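Local atomic coordinates of Nrps/pks (PDB entry 4OPF), a protein that serves as a ketosynthase domain of the AT-less type I polyketide synthase for oxazolomycin, probably accepting the growing acyl chain as a thioester. Residues Ala26-Leu31 / Val347-Asn352; Val356-Gly361 / Phe377-Thr382. One frame throughout, in Å; residues are numbered along the deposited sequence. Where two conformers were deposited one is given.

How the contacts relate
From the N terminus, the chain passes through strand 9-17 into helix 24-33, and contact 1 then brings this helix against the later part of helix 338-352, closing a loop of 315 residues that holds most of the ketosynthase fold. Contact 2 opens only after contact 1 has closed, so the two follow in series, neither nested nor crossed. It is local: 356-361 and 377-382 flank 15 residues that include the outermost strand 375-376 of the large mixed sheet. The contact centres lie about 13 Å apart and the contacts meet at Val356 and Pro357: Val356 packs on Trp28 and Met349, and Val356 and Pro357 both touch Leu31, joining the early helix to the late loops.

Contact 1 (Ala26-Leu31 / Val347-Asn352); sequences AYWRLL and VLMLRN
Trp28 and Asn352 meet tip to tip, the side-chain amide lying stacked over one face of the indole with the two planes 19° apart. ND2 of Asn352 sits above the middle of the ring system, 3.6 Å from Trp28 CE2, while CB of Asn352 rests 3.7 Å from Trp28 CZ2. The amide is held in this attitude by its own helix: Asn352 ND2 donates to Leu348 O at 2.8 Å, from above the carbonyl plane. Asn352 N reaches the same oxygen from the opposite face, so two N-H groups grip Leu348 O, and the bond from ND2 restrains rotation of the amide over the indole.

The two helices, 24-33 and 338-352, belong to a thiolase-type ketosynthase fold. Within them the axes of 26-31 and 347-352 approach to 11.1 Å, nearly at right angles (85°). Trp28 bridges that separation, its CG anti to the backbone N (chi1 178°).

Apolar contacts fill the remainder. The indole and the Leu348 side chain run alongside each other in opposing senses, with Trp28 CE3 3.7 Å from Leu348 CB. Met349, a selenomethionine, presents CG in the plane of the indole at its edge, 3.9 Å from Trp28 CZ3. An alanine in place of Trp28 would probably leave the Asn352 amide without its stacking partner and open a gap beside Leu348 CB and Met349 CG. At the neighbouring residue, Tyr27, CD2 lies 4.0 Å from Leu348 CD1. Leu31 CD1 lies over the centre of one face of the Tyr27 ring, and the phenol oxygen is hydrogen-bonded to Ala341 O, a second tie between the same two helices.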
# COMPACT_ATOMS: atom_id res chain seq x y z
N ALA A 26 -22.25 -13.68 17.06
CA ALA A 26 -22.27 -13.00 18.32
C ALA A 26 -22.09 -11.47 18.14
O ALA A 26 -22.64 -10.68 18.89
CB ALA A 26 -21.23 -13.59 19.28
N TYR A 27 -21.32 -11.06 17.15
CA TYR A 27 -21.16 -9.66 16.88
C TYR A 27 -22.52 -9.05 16.46
O TYR A 27 -22.88 -7.98 16.91
CB TYR A 27 -20.07 -9.46 15.82
CG TYR A 27 -19.62 -8.07 15.58
CD1 TYR A 27 -19.31 -7.21 16.60
CD2 TYR A 27 -19.41 -7.63 14.29
CE1 TYR A 27 -18.87 -5.90 16.33
CE2 TYR A 27 -18.91 -6.39 14.00
CZ TYR A 27 -18.63 -5.52 15.03
OH TYR A 27 -18.18 -4.26 14.67
N TRP A 28 -23.24 -9.71 15.59
CA TRP A 28 -24.53 -9.25 15.19
C TRP A 28 -25.49 -9.19 16.36
O TRP A 28 -26.18 -8.23 16.49
CB TRP A 28 -25.13 -10.13 14.10
CG TRP A 28 -26.49 -9.68 13.72
CD1 TRP A 28 -27.68 -10.34 13.95
CD2 TRP A 28 -26.85 -8.43 13.12
NE1 TRP A 28 -28.73 -9.57 13.50
CE2 TRP A 28 -28.25 -8.41 12.97
CE3 TRP A 28 -26.11 -7.34 12.65
CZ2 TRP A 28 -28.92 -7.35 12.40
CZ3 TRP A 28 -26.78 -6.30 12.03
CH2 TRP A 28 -28.16 -6.29 11.95
N ARG A 29 -25.49 -10.18 17.25
CA ARG A 29 -26.32 -10.12 18.44
C ARG A 29 -25.95 -8.94 19.33
O ARG A 29 -26.85 -8.22 19.79
CB ARG A 29 -26.29 -11.43 19.26
CG ARG A 29 -27.14 -12.53 18.61
CD ARG A 29 -27.31 -13.79 19.43
NE ARG A 29 -26.05 -14.38 19.92
CZ ARG A 29 -25.29 -15.26 19.24
NH1 ARG A 29 -24.16 -15.73 19.79
NH2 ARG A 29 -25.63 -15.67 18.00
N LEU A 30 -24.66 -8.73 19.57
CA LEU A 30 -24.22 -7.63 20.36
C LEU A 30 -24.75 -6.30 19.79
O LEU A 30 -25.32 -5.45 20.54
CB LEU A 30 -22.69 -7.59 20.43
CG LEU A 30 -22.05 -6.44 21.20
CD1 LEU A 30 -21.93 -6.78 22.66
CD2 LEU A 30 -20.69 -6.08 20.73
N LEU A 31 -24.55 -6.09 18.49
CA LEU A 31 -24.89 -4.81 17.89
C LEU A 31 -26.39 -4.61 17.76
O LEU A 31 -26.89 -3.51 18.01
CB LEU A 31 -24.30 -4.70 16.52
CG LEU A 31 -22.77 -4.72 16.52
CD1 LEU A 31 -22.31 -4.65 15.11
CD2 LEU A 31 -22.09 -3.66 17.36
N VAL A 347 -21.81 -4.38 6.67
CA VAL A 347 -22.12 -5.50 5.82
C VAL A 347 -23.20 -6.33 6.48
O VAL A 347 -24.14 -6.75 5.84
CB VAL A 347 -20.88 -6.38 5.52
CG1 VAL A 347 -21.31 -7.71 4.90
CG2 VAL A 347 -19.88 -5.59 4.66
N LEU A 348 -23.08 -6.56 7.77
CA LEU A 348 -24.11 -7.32 8.46
C LEU A 348 -25.49 -6.61 8.46
O LEU A 348 -26.55 -7.26 8.31
CB LEU A 348 -23.66 -7.60 9.88
CG LEU A 348 -22.52 -8.59 10.01
CD1 LEU A 348 -22.06 -8.64 11.46
CD2 LEU A 348 -22.99 -9.97 9.60
N MSE A 349 -25.49 -5.30 8.66
CA MSE A 349 -26.73 -4.51 8.57
C MSE A 349 -27.37 -4.65 7.23
O MSE A 349 -28.58 -4.85 7.15
CB MSE A 349 -26.43 -3.05 8.83
CG MSE A 349 -26.36 -2.81 10.35
SE MSE A 349 -25.85 -0.93 10.69
CE MSE A 349 -27.09 -0.15 9.40
N LEU A 350 -26.59 -4.51 6.16
CA LEU A 350 -27.09 -4.60 4.77
C LEU A 350 -27.64 -5.98 4.45
O LEU A 350 -28.75 -6.13 3.92
CB LEU A 350 -25.99 -4.23 3.76
CG LEU A 350 -25.59 -2.77 3.74
CD1 LEU A 350 -24.26 -2.62 3.00
CD2 LEU A 350 -26.66 -1.91 3.06
N ARG A 351 -26.90 -6.99 4.87
CA ARG A 351 -27.33 -8.36 4.73
C ARG A 351 -28.61 -8.67 5.50
O ARG A 351 -29.47 -9.36 4.96
CB ARG A 351 -26.19 -9.29 5.20
CG ARG A 351 -26.34 -10.71 4.78
CD ARG A 351 -25.07 -11.50 5.09
NE ARG A 351 -25.25 -12.45 6.18
CZ ARG A 351 -24.25 -13.09 6.80
NH1 ARG A 351 -22.98 -12.88 6.48
NH2 ARG A 351 -24.54 -13.93 7.78
N ASN A 352 -28.73 -8.23 6.76
CA ASN A 352 -29.95 -8.48 7.53
C ASN A 352 -31.04 -7.44 7.29
O ASN A 352 -32.10 -7.56 7.86
CB ASN A 352 -29.65 -8.53 9.00
CG ASN A 352 -28.81 -9.73 9.38
OD1 ASN A 352 -29.34 -10.80 9.44
ND2 ASN A 352 -27.54 -9.55 9.67

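Contact 2 (Val356-Gly361 / Phe377-Thr382); sequences VPFLSG and FERALT
Phe358 and Phe377 extend alongside each other in the same sense, forming an offset stack with centroids 4.7 Å apart and planes inclined by 26°. Phe358 CE2 stands over the centre of one Phe377 face, and Phe358 CD2 is 3.8 Å from Phe377 CG. The other face of the Phe358 ring receives Ser360 N, displaced toward the rim, so the ring lies between the backbone N of Ser360 and the Phe377 ring. The third flat group, the Arg379 guanidinium, is met at its edge by the carbonyl oxygens of Leu359 and Ser360. Its NH1 donates in plane to Ser360 O almost straight, at a modelled 2.5 Å that is short enough for the exact length to be doubtful. The bend at chi2 (-79°) turns CD of Arg379, whose CB points away, and the end of the chain comes back to the loop.

These two irregular segments run roughly antiparallel and prolong the small pairing of strands 354-355 and 382-383. One backbone bond joins them, Phe358 N to Glu378 O at 2.8 Å, nearly straight. Phe358 itself also packs on Val213 and Ser326, and Phe377 meets the ring of Phe370.

Beyond that bond, Pro357 CB presses to 3.4 Å from Arg379 O, and Leu381 CD1 reaches Val356 CG1 at 4.3 Å. In one of its two deposited conformers the Glu378 carboxylate folds back on its own segment, with bonds that remain provisional: OE2 accepts from Ala380 N at 2.9 Å through its anti lone pair, and more weakly from Arg379 N, while OE1 forms a salt bridge with Arg376.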
# COMPACT_ATOMS: atom_id res chain seq x y z
N VAL A 356 -29.11 -1.01 13.39
CA VAL A 356 -28.89 -1.26 14.79
C VAL A 356 -28.92 0.02 15.63
O VAL A 356 -28.76 1.12 15.13
CB VAL A 356 -27.59 -1.96 15.00
CG1 VAL A 356 -27.57 -3.22 14.18
CG2 VAL A 356 -26.40 -1.07 14.68
N PRO A 357 -29.16 -0.15 16.93
CA PRO A 357 -29.20 1.02 17.80
C PRO A 357 -27.86 1.74 17.88
O PRO A 357 -26.81 1.10 17.87
CB PRO A 357 -29.52 0.46 19.19
CG PRO A 357 -29.83 -0.96 19.02
CD PRO A 357 -29.60 -1.38 17.60
N PHE A 358 -27.92 3.04 18.00
CA PHE A 358 -26.80 3.83 18.42
C PHE A 358 -26.87 4.08 19.93
O PHE A 358 -27.92 4.50 20.45
CB PHE A 358 -26.81 5.14 17.68
CG PHE A 358 -25.74 6.08 18.11
CD1 PHE A 358 -24.41 5.78 17.91
CD2 PHE A 358 -26.06 7.27 18.74
CE1 PHE A 358 -23.41 6.65 18.31
CE2 PHE A 358 -25.07 8.16 19.12
CZ PHE A 358 -23.74 7.85 18.91
N LEU A 359 -25.76 3.85 20.62
CA LEU A 359 -25.73 3.95 22.08
C LEU A 359 -25.53 5.36 22.67
O LEU A 359 -26.23 5.74 23.59
CB LEU A 359 -24.72 2.95 22.66
CG LEU A 359 -25.25 1.52 22.88
CD1 LEU A 359 -25.83 0.94 21.61
CD2 LEU A 359 -24.12 0.61 23.38
N SER A 360 -24.62 6.16 22.16
CA SER A 360 -24.31 7.47 22.78
C SER A 360 -25.21 8.64 22.29
O SER A 360 -26.43 8.46 22.19
CB SER A 360 -22.82 7.79 22.59
OG SER A 360 -22.43 8.89 23.38
N GLY A 361 -24.62 9.83 22.02
CA GLY A 361 -25.35 11.01 21.47
C GLY A 361 -26.39 11.69 22.37
O GLY A 361 -27.21 12.52 21.91
N PHE A 377 -30.04 9.70 14.76
CA PHE A 377 -29.46 8.55 15.44
C PHE A 377 -30.57 7.56 15.82
O PHE A 377 -31.42 7.92 16.60
CB PHE A 377 -28.85 9.00 16.74
CG PHE A 377 -27.67 9.91 16.60
CD1 PHE A 377 -26.62 9.60 15.76
CD2 PHE A 377 -27.59 11.07 17.38
CE1 PHE A 377 -25.52 10.44 15.66
CE2 PHE A 377 -26.50 11.92 17.29
CZ PHE A 377 -25.47 11.60 16.42
N GLU A 378 -30.58 6.34 15.27
CA GLU A 378 -31.56 5.34 15.62
C GLU A 378 -31.29 4.81 17.03
O GLU A 378 -30.16 4.53 17.39
CB GLU A 378 -31.52 4.20 14.61
CG GLU A 378 -32.66 3.20 14.72
CD GLU A 378 -34.04 3.83 15.01
OE1 GLU A 378 -34.61 4.50 14.12
OE2 GLU A 378 -34.57 3.63 16.11
N ARG A 379 -32.33 4.69 17.82
CA ARG A 379 -32.18 4.18 19.16
C ARG A 379 -32.63 2.72 19.25
O ARG A 379 -32.34 2.06 20.24
CB ARG A 379 -32.99 5.02 20.11
CG ARG A 379 -32.70 6.52 20.10
CD ARG A 379 -31.43 6.80 20.91
NE ARG A 379 -30.81 8.10 20.59
CZ ARG A 379 -29.57 8.46 20.92
NH1 ARG A 379 -28.76 7.64 21.61
NH2 ARG A 379 -29.13 9.67 20.56
N ALA A 380 -33.35 2.21 18.26
CA ALA A 380 -33.85 0.84 18.32
C ALA A 380 -33.29 0.00 17.17
O ALA A 380 -32.79 0.55 16.21
CB ALA A 380 -35.35 0.83 18.24
N LEU A 381 -33.40 -1.31 17.26
CA LEU A 381 -33.27 -2.17 16.10
C LEU A 381 -34.47 -1.97 15.18
O LEU A 381 -35.55 -2.27 15.55
CB LEU A 381 -33.26 -3.63 16.51
CG LEU A 381 -32.98 -4.64 15.38
CD1 LEU A 381 -31.62 -4.45 14.71
CD2 LEU A 381 -33.11 -6.06 15.95
N THR A 382 -34.28 -1.52 13.96
CA THR A 382 -35.42 -1.28 13.11
C THR A 382 -35.18 -1.94 11.77
O THR A 382 -34.05 -2.06 11.34
CB THR A 382 -35.64 0.23 12.83
OG1 THR A 382 -34.77 0.63 11.79
CG2 THR A 382 -35.30 1.08 14.02